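Local coordinates for fimbrial protein MyfA (Yersinia enterocolitica, PDB 5LND) that is the major subunit that assembles into the homomeric Myf fimbriae of pathogenic strains, a probable virulence factor in cell adhesion, at residues V4-S15 against K122-E132; Q50-L61 against K95-G103. All coordinates share one frame; numbering follows the deposited sequence.

Contact 1 (V4-S15 against K122-E132); sequences VEFKATENEIVS and KDISATKTVKE
Ile124 holds CG1 in the position between its backbone N and carbonyl carbon (chi1 51°), and Phe6 turns its ring opposite the backbone N (chi1 -175°); with the Ile124 chain extended beyond CG1, these torsions put Ile124 CD1 over the centre of the Phe6 ring, 4.1 Å from the centroid. The setting is the donor-strand-complemented Ig-like sandwich of this self-complemented subunit, in which strand 122-130 runs nearly parallel to strand 4-8, consistent with the donor position. Along these strands the link is made by side chains. Ala126 CB comes obliquely to within 3.4 Å of Phe6 CE2, while Val4 CG1 meets Ile124 CG2.

Farther on, the buried Lys128 bends at chi2 (69°) and carries its ammonium into the loop after strand 4-8. NZ binds Thr9 O at 2.8 Å from above the carbonyl plane and Asn11 O in its plane, so two carbonyls grip one charge. Ile13 CD1 packs on the lysine's CE, and a water joins Ile13 N to Thr129 O. Backbone pairing comes at the end: Lys131 N donates to Ile13 O at 2.7 Å, and Ser15 N to Lys131 O. Last, Ser15 OG reaches Glu132 OE1 at 2.8 Å from above the carboxylate plane.

Contact 2 (Q50-L61 against K95-G103); sequences QMVSADGTRVDL and KAGEYQFTG
Tyr99 lies with Ser53 CB over one face of its ring, 3.7 Å from the centroid and offset toward the rim, and this is the dense end of the contact. Met51 comes in roughly at right angles: its CG sits between the backbone N and the carbonyl carbon (chi1 72°), which carries the chain past the base of the ring, with CE 3.3 Å from Tyr99 CB. Its sulfur makes an oblique Met-aromatic contact, SD lying 5.0 Å from the Tyr99 ring centroid. Val59 CG2 meets Tyr99 CE1 at 3.7 Å, and the carbonyl of Thr57 faces the ring edge. Tyr99 OH donates to Lys95 O at 2.7 Å, which anchors the far end of the ring. Farther along, Leu61 CD1 packs obliquely on Phe101 CD1 at 3.5 Å.

The backbones meet briefly. Val52 and Gln100 form a single antiparallel hydrogen-bonded pair: Val52 N donates to Gln100 O at 2.9 Å and Gln100 N to Val52 O at 2.8 Å. Strands 50-52 and 97-103 then diverge, the angle between their directions being 132°, well short of antiparallel.

The looser, wetter side lies at the exposed Ala54 and Asp55, in the type I turn that starts at Ser53. One water accepts from both Ala54 N and, at longer range, Glu98 N; another lies between Ser53 OG and Ala96 O. Away from strand 97-103, Gln50 OE1 accepts a hydrogen bond from Arg58 NH2 and Gln50 NE2 donates one to Asp60 OD1, linking 50-52 to 58-60 across their hairpin.

At the outer corner, Lys95 forms a salt bridge with Asp77 of the second subunit. Inward, Met51 and Leu61 rest on Phe25 of strand 22-30 and Leu88 of strand 81-88, while strand 118-130 pairs with the other edge of strand 97-108.

How the contacts relate
Strand 97-108 ties the two contacts together: it pairs with 118-130 of contact 1 on one edge and with 37-52 of contact 2 on the other. Ile124 N to Gly103 O and Thr129 OG1 to Glu98 OE1 are probable hydrogen bonds between them, and Tyr99 packs on Val130. Phe25 is common ground, touched by Phe6 and Ala126 from contact 1 and by Met51, Leu61 and Phe101 from contact 2. Contact 2 is the more buried; contact 1 has buried side chains along its middle and a largely exposed C-terminal end. Contact 1 joins two roughly parallel strands by apolar packing and a buried lysine; contact 2 is richer in aromatic packing within an antiparallel sheet, and its outer end reaches the second subunit.

Contact 1 (V4-S15 against K122-E132)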
# COMPACT_ATOMS: atom_id res chain seq x y z
N VAL B 4 -21.11 4.12 -20.70
CA VAL B 4 -20.26 4.62 -19.62
C VAL B 4 -18.89 4.94 -20.20
O VAL B 4 -18.43 4.25 -21.10
CB VAL B 4 -20.09 3.56 -18.51
CG1 VAL B 4 -19.26 4.10 -17.36
CG2 VAL B 4 -21.43 3.11 -18.01
N GLU B 5 -18.25 6.01 -19.74
CA GLU B 5 -16.83 6.18 -20.04
C GLU B 5 -16.06 6.49 -18.78
O GLU B 5 -16.44 7.36 -18.00
CB GLU B 5 -16.58 7.27 -21.08
CG GLU B 5 -15.07 7.58 -21.29
CD GLU B 5 -14.27 6.46 -21.99
OE1 GLU B 5 -14.26 5.30 -21.52
OE2 GLU B 5 -13.61 6.76 -23.01
N PHE B 6 -14.95 5.79 -18.59
CA PHE B 6 -14.12 5.94 -17.41
C PHE B 6 -12.64 5.97 -17.82
O PHE B 6 -12.12 4.99 -18.35
CB PHE B 6 -14.38 4.79 -16.45
CG PHE B 6 -13.66 4.92 -15.15
CD1 PHE B 6 -14.00 5.91 -14.25
CD2 PHE B 6 -12.66 4.02 -14.80
CE1 PHE B 6 -13.35 6.03 -13.04
CE2 PHE B 6 -12.02 4.13 -13.59
CZ PHE B 6 -12.36 5.14 -12.71
N LYS B 7 -11.98 7.09 -17.58
CA LYS B 7 -10.61 7.29 -18.02
C LYS B 7 -9.82 7.94 -16.91
O LYS B 7 -10.37 8.66 -16.09
CB LYS B 7 -10.57 8.20 -19.24
CG LYS B 7 -11.28 7.65 -20.45
CD LYS B 7 -10.90 8.40 -21.71
CE LYS B 7 -11.17 9.89 -21.57
NZ LYS B 7 -11.09 10.59 -22.89
N ALA B 8 -8.51 7.69 -16.90
CA ALA B 8 -7.63 8.42 -16.02
C ALA B 8 -7.57 9.85 -16.55
O ALA B 8 -7.70 10.06 -17.76
CB ALA B 8 -6.25 7.79 -15.99
N THR B 9 -7.39 10.82 -15.67
CA THR B 9 -7.33 12.20 -16.11
C THR B 9 -5.97 12.54 -16.71
O THR B 9 -5.06 11.72 -16.68
CB THR B 9 -7.62 13.16 -14.98
OG1 THR B 9 -6.76 12.86 -13.88
CG2 THR B 9 -9.08 13.05 -14.54
N GLU B 10 -5.84 13.76 -17.24
CA GLU B 10 -4.64 14.17 -17.96
C GLU B 10 -3.56 14.75 -17.07
O GLU B 10 -2.38 14.75 -17.43
CB GLU B 10 -4.99 15.18 -19.06
CG GLU B 10 -5.55 14.55 -20.34
CD GLU B 10 -5.97 15.60 -21.36
OE1 GLU B 10 -5.77 16.80 -21.09
OE2 GLU B 10 -6.49 15.22 -22.43
N ASN B 11 -3.95 15.23 -15.89
CA ASN B 11 -2.98 15.87 -15.00
C ASN B 11 -1.87 14.94 -14.51
O ASN B 11 -2.06 13.75 -14.30
CB ASN B 11 -3.69 16.57 -13.83
CG ASN B 11 -4.63 15.66 -13.09
OD1 ASN B 11 -5.60 15.16 -13.65
ND2 ASN B 11 -4.36 15.45 -11.80
N GLU B 12 -0.68 15.51 -14.38
CA GLU B 12 0.49 14.72 -14.04
C GLU B 12 0.60 14.59 -12.53
O GLU B 12 0.49 15.57 -11.81
CB GLU B 12 1.72 15.41 -14.61
CG GLU B 12 3.04 14.73 -14.35
CD GLU B 12 4.19 15.45 -15.04
OE1 GLU B 12 5.04 16.03 -14.33
OE2 GLU B 12 4.23 15.45 -16.29
N ILE B 13 0.80 13.37 -12.05
CA ILE B 13 1.00 13.20 -10.63
C ILE B 13 2.40 12.68 -10.33
O ILE B 13 2.91 11.77 -11.01
CB ILE B 13 -0.07 12.29 -10.01
CG1 ILE B 13 -1.47 12.73 -10.45
CG2 ILE B 13 0.01 12.32 -8.51
CD1 ILE B 13 -2.60 11.96 -9.81
N VAL B 14 3.04 13.28 -9.33
CA VAL B 14 4.39 12.93 -8.91
C VAL B 14 4.26 12.45 -7.49
O VAL B 14 3.41 12.95 -6.75
CB VAL B 14 5.29 14.18 -8.94
CG1 VAL B 14 6.66 13.89 -8.35
CG2 VAL B 14 5.43 14.67 -10.36
N SER B 15 5.06 11.45 -7.11
CA SER B 15 5.09 10.95 -5.74
C SER B 15 5.33 12.06 -4.72
O SER B 15 5.95 13.08 -5.04
CB SER B 15 6.16 9.89 -5.58
OG SER B 15 7.41 10.38 -6.02
N LYS B 122 -22.39 -2.42 -15.99
CA LYS B 122 -21.19 -2.55 -16.81
C LYS B 122 -19.96 -2.34 -15.95
O LYS B 122 -19.92 -1.41 -15.14
CB LYS B 122 -21.22 -1.51 -17.92
CG LYS B 122 -20.02 -1.55 -18.86
CD LYS B 122 -20.14 -0.55 -20.00
CE LYS B 122 -19.55 -1.10 -21.29
NZ LYS B 122 -18.24 -1.75 -21.08
N ASP B 123 -18.95 -3.20 -16.12
CA ASP B 123 -17.68 -3.02 -15.43
C ASP B 123 -16.86 -1.87 -16.00
O ASP B 123 -16.77 -1.68 -17.21
CB ASP B 123 -16.82 -4.27 -15.58
CG ASP B 123 -17.27 -5.40 -14.70
OD1 ASP B 123 -17.92 -5.17 -13.66
OD2 ASP B 123 -16.93 -6.53 -15.08
N ILE B 124 -16.21 -1.13 -15.11
CA ILE B 124 -15.26 -0.12 -15.53
C ILE B 124 -13.87 -0.48 -15.00
O ILE B 124 -13.74 -1.22 -14.03
CB ILE B 124 -15.66 1.28 -15.04
CG1 ILE B 124 -15.96 1.27 -13.54
CG2 ILE B 124 -16.87 1.78 -15.82
CD1 ILE B 124 -16.20 2.63 -12.98
N SER B 125 -12.84 0.05 -15.65
CA SER B 125 -11.46 -0.22 -15.27
C SER B 125 -10.56 0.85 -15.89
O SER B 125 -10.68 1.17 -17.08
CB SER B 125 -11.05 -1.63 -15.72
OG SER B 125 -9.75 -1.99 -15.27
N ALA B 126 -9.68 1.43 -15.08
CA ALA B 126 -8.71 2.41 -15.57
C ALA B 126 -7.49 2.45 -14.66
O ALA B 126 -7.56 2.09 -13.48
CB ALA B 126 -9.34 3.80 -15.68
N THR B 127 -6.36 2.89 -15.20
CA THR B 127 -5.14 3.01 -14.41
C THR B 127 -4.58 4.41 -14.52
O THR B 127 -4.58 4.99 -15.60
CB THR B 127 -4.07 1.97 -14.82
OG1 THR B 127 -3.61 2.26 -16.14
CG2 THR B 127 -4.62 0.56 -14.78
N LYS B 128 -4.12 4.96 -13.40
CA LYS B 128 -3.53 6.29 -13.37
C LYS B 128 -2.08 6.16 -12.92
O LYS B 128 -1.77 5.38 -12.02
CB LYS B 128 -4.32 7.19 -12.43
CG LYS B 128 -3.75 8.57 -12.21
CD LYS B 128 -3.87 9.41 -13.46
CE LYS B 128 -3.37 10.81 -13.19
NZ LYS B 128 -3.31 11.57 -14.45
N THR B 129 -1.19 6.89 -13.56
CA THR B 129 0.22 6.79 -13.25
C THR B 129 0.58 7.79 -12.16
O THR B 129 0.14 8.94 -12.20
CB THR B 129 1.08 7.06 -14.49
OG1 THR B 129 0.74 6.12 -15.51
CG2 THR B 129 2.56 6.96 -14.17
N VAL B 130 1.35 7.35 -11.18
CA VAL B 130 2.00 8.29 -10.27
C VAL B 130 3.49 8.19 -10.55
O VAL B 130 4.10 7.13 -10.41
CB VAL B 130 1.71 7.98 -8.80
CG1 VAL B 130 2.62 8.80 -7.91
CG2 VAL B 130 0.27 8.30 -8.47
N LYS B 131 4.08 9.30 -10.98
CA LYS B 131 5.49 9.33 -11.34
C LYS B 131 6.38 9.45 -10.11
O LYS B 131 5.99 10.01 -9.10
CB LYS B 131 5.77 10.49 -12.28
CG LYS B 131 4.95 10.47 -13.56
CD LYS B 131 5.31 9.32 -14.49
CE LYS B 131 4.71 9.52 -15.88
NZ LYS B 131 5.10 10.84 -16.46
N GLU B 132 7.59 8.89 -10.21
CA GLU B 132 8.57 9.10 -9.16
C GLU B 132 9.18 10.48 -9.30
O GLU B 132 9.30 11.03 -10.40
CB GLU B 132 9.65 8.02 -9.22
CG GLU B 132 10.49 7.91 -7.96
CD GLU B 132 9.71 8.25 -6.71
OE1 GLU B 132 9.99 9.31 -6.12
OE2 GLU B 132 8.83 7.45 -6.32
OXT GLU B 132 9.57 11.10 -8.31
O HOH W 1 0.71 11.10 -13.92

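Contact 2 (Q50-L61 against K95-G103)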
# COMPACT_ATOMS: atom_id res chain seq x y z
N GLN B 50 -10.71 2.34 -3.36
CA GLN B 50 -9.31 2.66 -3.58
C GLN B 50 -8.82 2.39 -5.00
O GLN B 50 -9.33 1.52 -5.67
CB GLN B 50 -8.42 1.89 -2.61
CG GLN B 50 -8.40 2.43 -1.20
CD GLN B 50 -9.51 1.88 -0.35
OE1 GLN B 50 -9.79 0.68 -0.40
NE2 GLN B 50 -10.15 2.74 0.43
N MET B 51 -7.82 3.15 -5.43
CA MET B 51 -7.02 2.75 -6.58
C MET B 51 -5.80 1.99 -6.04
O MET B 51 -5.28 2.31 -4.98
CB MET B 51 -6.65 3.96 -7.45
CG MET B 51 -5.62 4.90 -6.87
SD MET B 51 -5.25 6.36 -7.87
CE MET B 51 -5.34 5.72 -9.51
N VAL B 52 -5.39 0.94 -6.75
CA VAL B 52 -4.39 0.01 -6.23
C VAL B 52 -3.26 -0.24 -7.24
O VAL B 52 -3.51 -0.59 -8.39
CB VAL B 52 -5.05 -1.33 -5.86
CG1 VAL B 52 -4.05 -2.29 -5.25
CG2 VAL B 52 -6.17 -1.11 -4.89
N SER B 53 -2.01 -0.06 -6.80
CA SER B 53 -0.86 -0.26 -7.69
C SER B 53 -0.37 -1.71 -7.74
O SER B 53 -0.86 -2.56 -7.01
CB SER B 53 0.30 0.65 -7.31
OG SER B 53 0.86 0.28 -6.07
N ALA B 54 0.59 -1.99 -8.61
CA ALA B 54 1.04 -3.36 -8.83
C ALA B 54 1.53 -4.08 -7.59
O ALA B 54 1.33 -5.29 -7.49
CB ALA B 54 2.10 -3.42 -9.90
N ASP B 55 2.18 -3.36 -6.68
CA ASP B 55 2.69 -3.98 -5.45
C ASP B 55 1.65 -3.97 -4.34
O ASP B 55 1.90 -4.46 -3.24
CB ASP B 55 4.01 -3.36 -4.98
CG ASP B 55 3.93 -1.86 -4.78
OD1 ASP B 55 2.82 -1.32 -4.78
OD2 ASP B 55 4.99 -1.22 -4.59
N GLY B 56 0.49 -3.41 -4.62
CA GLY B 56 -0.61 -3.44 -3.68
C GLY B 56 -0.88 -2.18 -2.88
O GLY B 56 -1.82 -2.14 -2.10
N THR B 57 -0.07 -1.15 -3.07
CA THR B 57 -0.26 0.10 -2.35
C THR B 57 -1.60 0.71 -2.72
O THR B 57 -1.95 0.77 -3.90
CB THR B 57 0.85 1.13 -2.67
OG1 THR B 57 2.14 0.52 -2.50
CG2 THR B 57 0.77 2.33 -1.75
N ARG B 58 -2.35 1.18 -1.73
CA ARG B 58 -3.70 1.69 -1.95
C ARG B 58 -3.76 3.20 -1.74
O ARG B 58 -3.05 3.75 -0.90
CB ARG B 58 -4.68 0.99 -1.01
CG ARG B 58 -4.51 -0.52 -0.97
CD ARG B 58 -5.37 -1.19 0.09
NE ARG B 58 -6.79 -1.02 -0.19
CZ ARG B 58 -7.47 -1.72 -1.10
NH1 ARG B 58 -6.87 -2.63 -1.85
NH2 ARG B 58 -8.76 -1.48 -1.28
N VAL B 59 -4.61 3.87 -2.52
CA VAL B 59 -4.89 5.29 -2.33
C VAL B 59 -6.39 5.54 -2.39
O VAL B 59 -7.03 5.16 -3.36
CB VAL B 59 -4.20 6.16 -3.39
CG1 VAL B 59 -4.47 7.64 -3.13
CG2 VAL B 59 -2.72 5.89 -3.40
N ASP B 60 -6.94 6.16 -1.35
CA ASP B 60 -8.38 6.43 -1.31
C ASP B 60 -8.82 7.33 -2.45
O ASP B 60 -8.08 8.21 -2.89
CB ASP B 60 -8.75 7.09 0.02
CG ASP B 60 -8.54 6.17 1.19
OD1 ASP B 60 -8.55 4.94 0.98
OD2 ASP B 60 -8.35 6.67 2.32
N LEU B 61 -10.04 7.09 -2.94
CA LEU B 61 -10.64 7.93 -3.97
C LEU B 61 -11.78 8.74 -3.37
O LEU B 61 -12.44 8.28 -2.44
CB LEU B 61 -11.14 7.08 -5.13
CG LEU B 61 -10.04 6.40 -5.92
CD1 LEU B 61 -10.66 5.60 -7.06
CD2 LEU B 61 -9.05 7.43 -6.44
N LYS B 95 2.95 7.29 -3.29
CA LYS B 95 4.15 6.73 -3.87
C LYS B 95 3.94 6.50 -5.36
O LYS B 95 2.81 6.45 -5.83
CB LYS B 95 4.48 5.41 -3.19
CG LYS B 95 4.65 5.54 -1.70
CD LYS B 95 5.44 4.38 -1.12
CE LYS B 95 6.23 4.81 0.11
NZ LYS B 95 6.19 3.81 1.23
N ALA B 96 5.04 6.37 -6.09
CA ALA B 96 4.98 6.13 -7.52
C ALA B 96 4.32 4.78 -7.79
O ALA B 96 4.40 3.87 -6.97
CB ALA B 96 6.37 6.17 -8.13
N GLY B 97 3.66 4.66 -8.94
CA GLY B 97 3.06 3.40 -9.33
C GLY B 97 2.00 3.54 -10.41
O GLY B 97 1.61 4.64 -10.78
N GLU B 98 1.56 2.40 -10.93
CA GLU B 98 0.44 2.39 -11.85
C GLU B 98 -0.76 1.92 -11.07
O GLU B 98 -0.89 0.74 -10.76
CB GLU B 98 0.73 1.44 -13.01
CG GLU B 98 2.01 1.78 -13.77
CD GLU B 98 1.94 3.13 -14.44
OE1 GLU B 98 0.86 3.45 -14.98
OE2 GLU B 98 2.94 3.87 -14.41
N TYR B 99 -1.64 2.85 -10.72
CA TYR B 99 -2.73 2.51 -9.82
C TYR B 99 -4.03 2.26 -10.56
O TYR B 99 -4.53 3.13 -11.27
CB TYR B 99 -2.95 3.62 -8.82
CG TYR B 99 -1.86 3.86 -7.83
CD1 TYR B 99 -1.92 3.30 -6.57
CD2 TYR B 99 -0.79 4.69 -8.13
CE1 TYR B 99 -0.95 3.53 -5.64
CE2 TYR B 99 0.20 4.94 -7.20
CZ TYR B 99 0.11 4.35 -5.96
OH TYR B 99 1.08 4.58 -5.02
N GLN B 100 -4.58 1.08 -10.35
CA GLN B 100 -5.78 0.67 -11.06
C GLN B 100 -7.02 0.74 -10.18
O GLN B 100 -7.02 0.33 -9.03
CB GLN B 100 -5.61 -0.75 -11.57
CG GLN B 100 -6.71 -1.20 -12.50
CD GLN B 100 -6.61 -2.67 -12.85
OE1 GLN B 100 -6.26 -3.50 -12.02
NE2 GLN B 100 -6.95 -3.00 -14.10
N PHE B 101 -8.09 1.29 -10.74
CA PHE B 101 -9.39 1.15 -10.12
C PHE B 101 -10.26 0.28 -11.01
O PHE B 101 -10.31 0.46 -12.23
CB PHE B 101 -10.03 2.51 -9.88
CG PHE B 101 -11.40 2.42 -9.28
CD1 PHE B 101 -11.56 2.33 -7.91
CD2 PHE B 101 -12.53 2.40 -10.09
CE1 PHE B 101 -12.82 2.24 -7.35
CE2 PHE B 101 -13.79 2.31 -9.55
CZ PHE B 101 -13.94 2.22 -8.18
N THR B 102 -10.93 -0.67 -10.38
CA THR B 102 -11.93 -1.49 -11.04
C THR B 102 -13.24 -1.28 -10.30
O THR B 102 -13.27 -1.10 -9.08
CB THR B 102 -11.54 -2.97 -11.03
OG1 THR B 102 -11.27 -3.41 -9.69
CG2 THR B 102 -10.31 -3.19 -11.87
N GLY B 103 -14.33 -1.28 -11.06
CA GLY B 103 -15.64 -1.12 -10.47
C GLY B 103 -16.74 -1.47 -11.43
O GLY B 103 -16.50 -1.71 -12.61
O HOH W 2 3.33 1.44 -5.67
O HOH W 3 2.59 -0.41 -9.58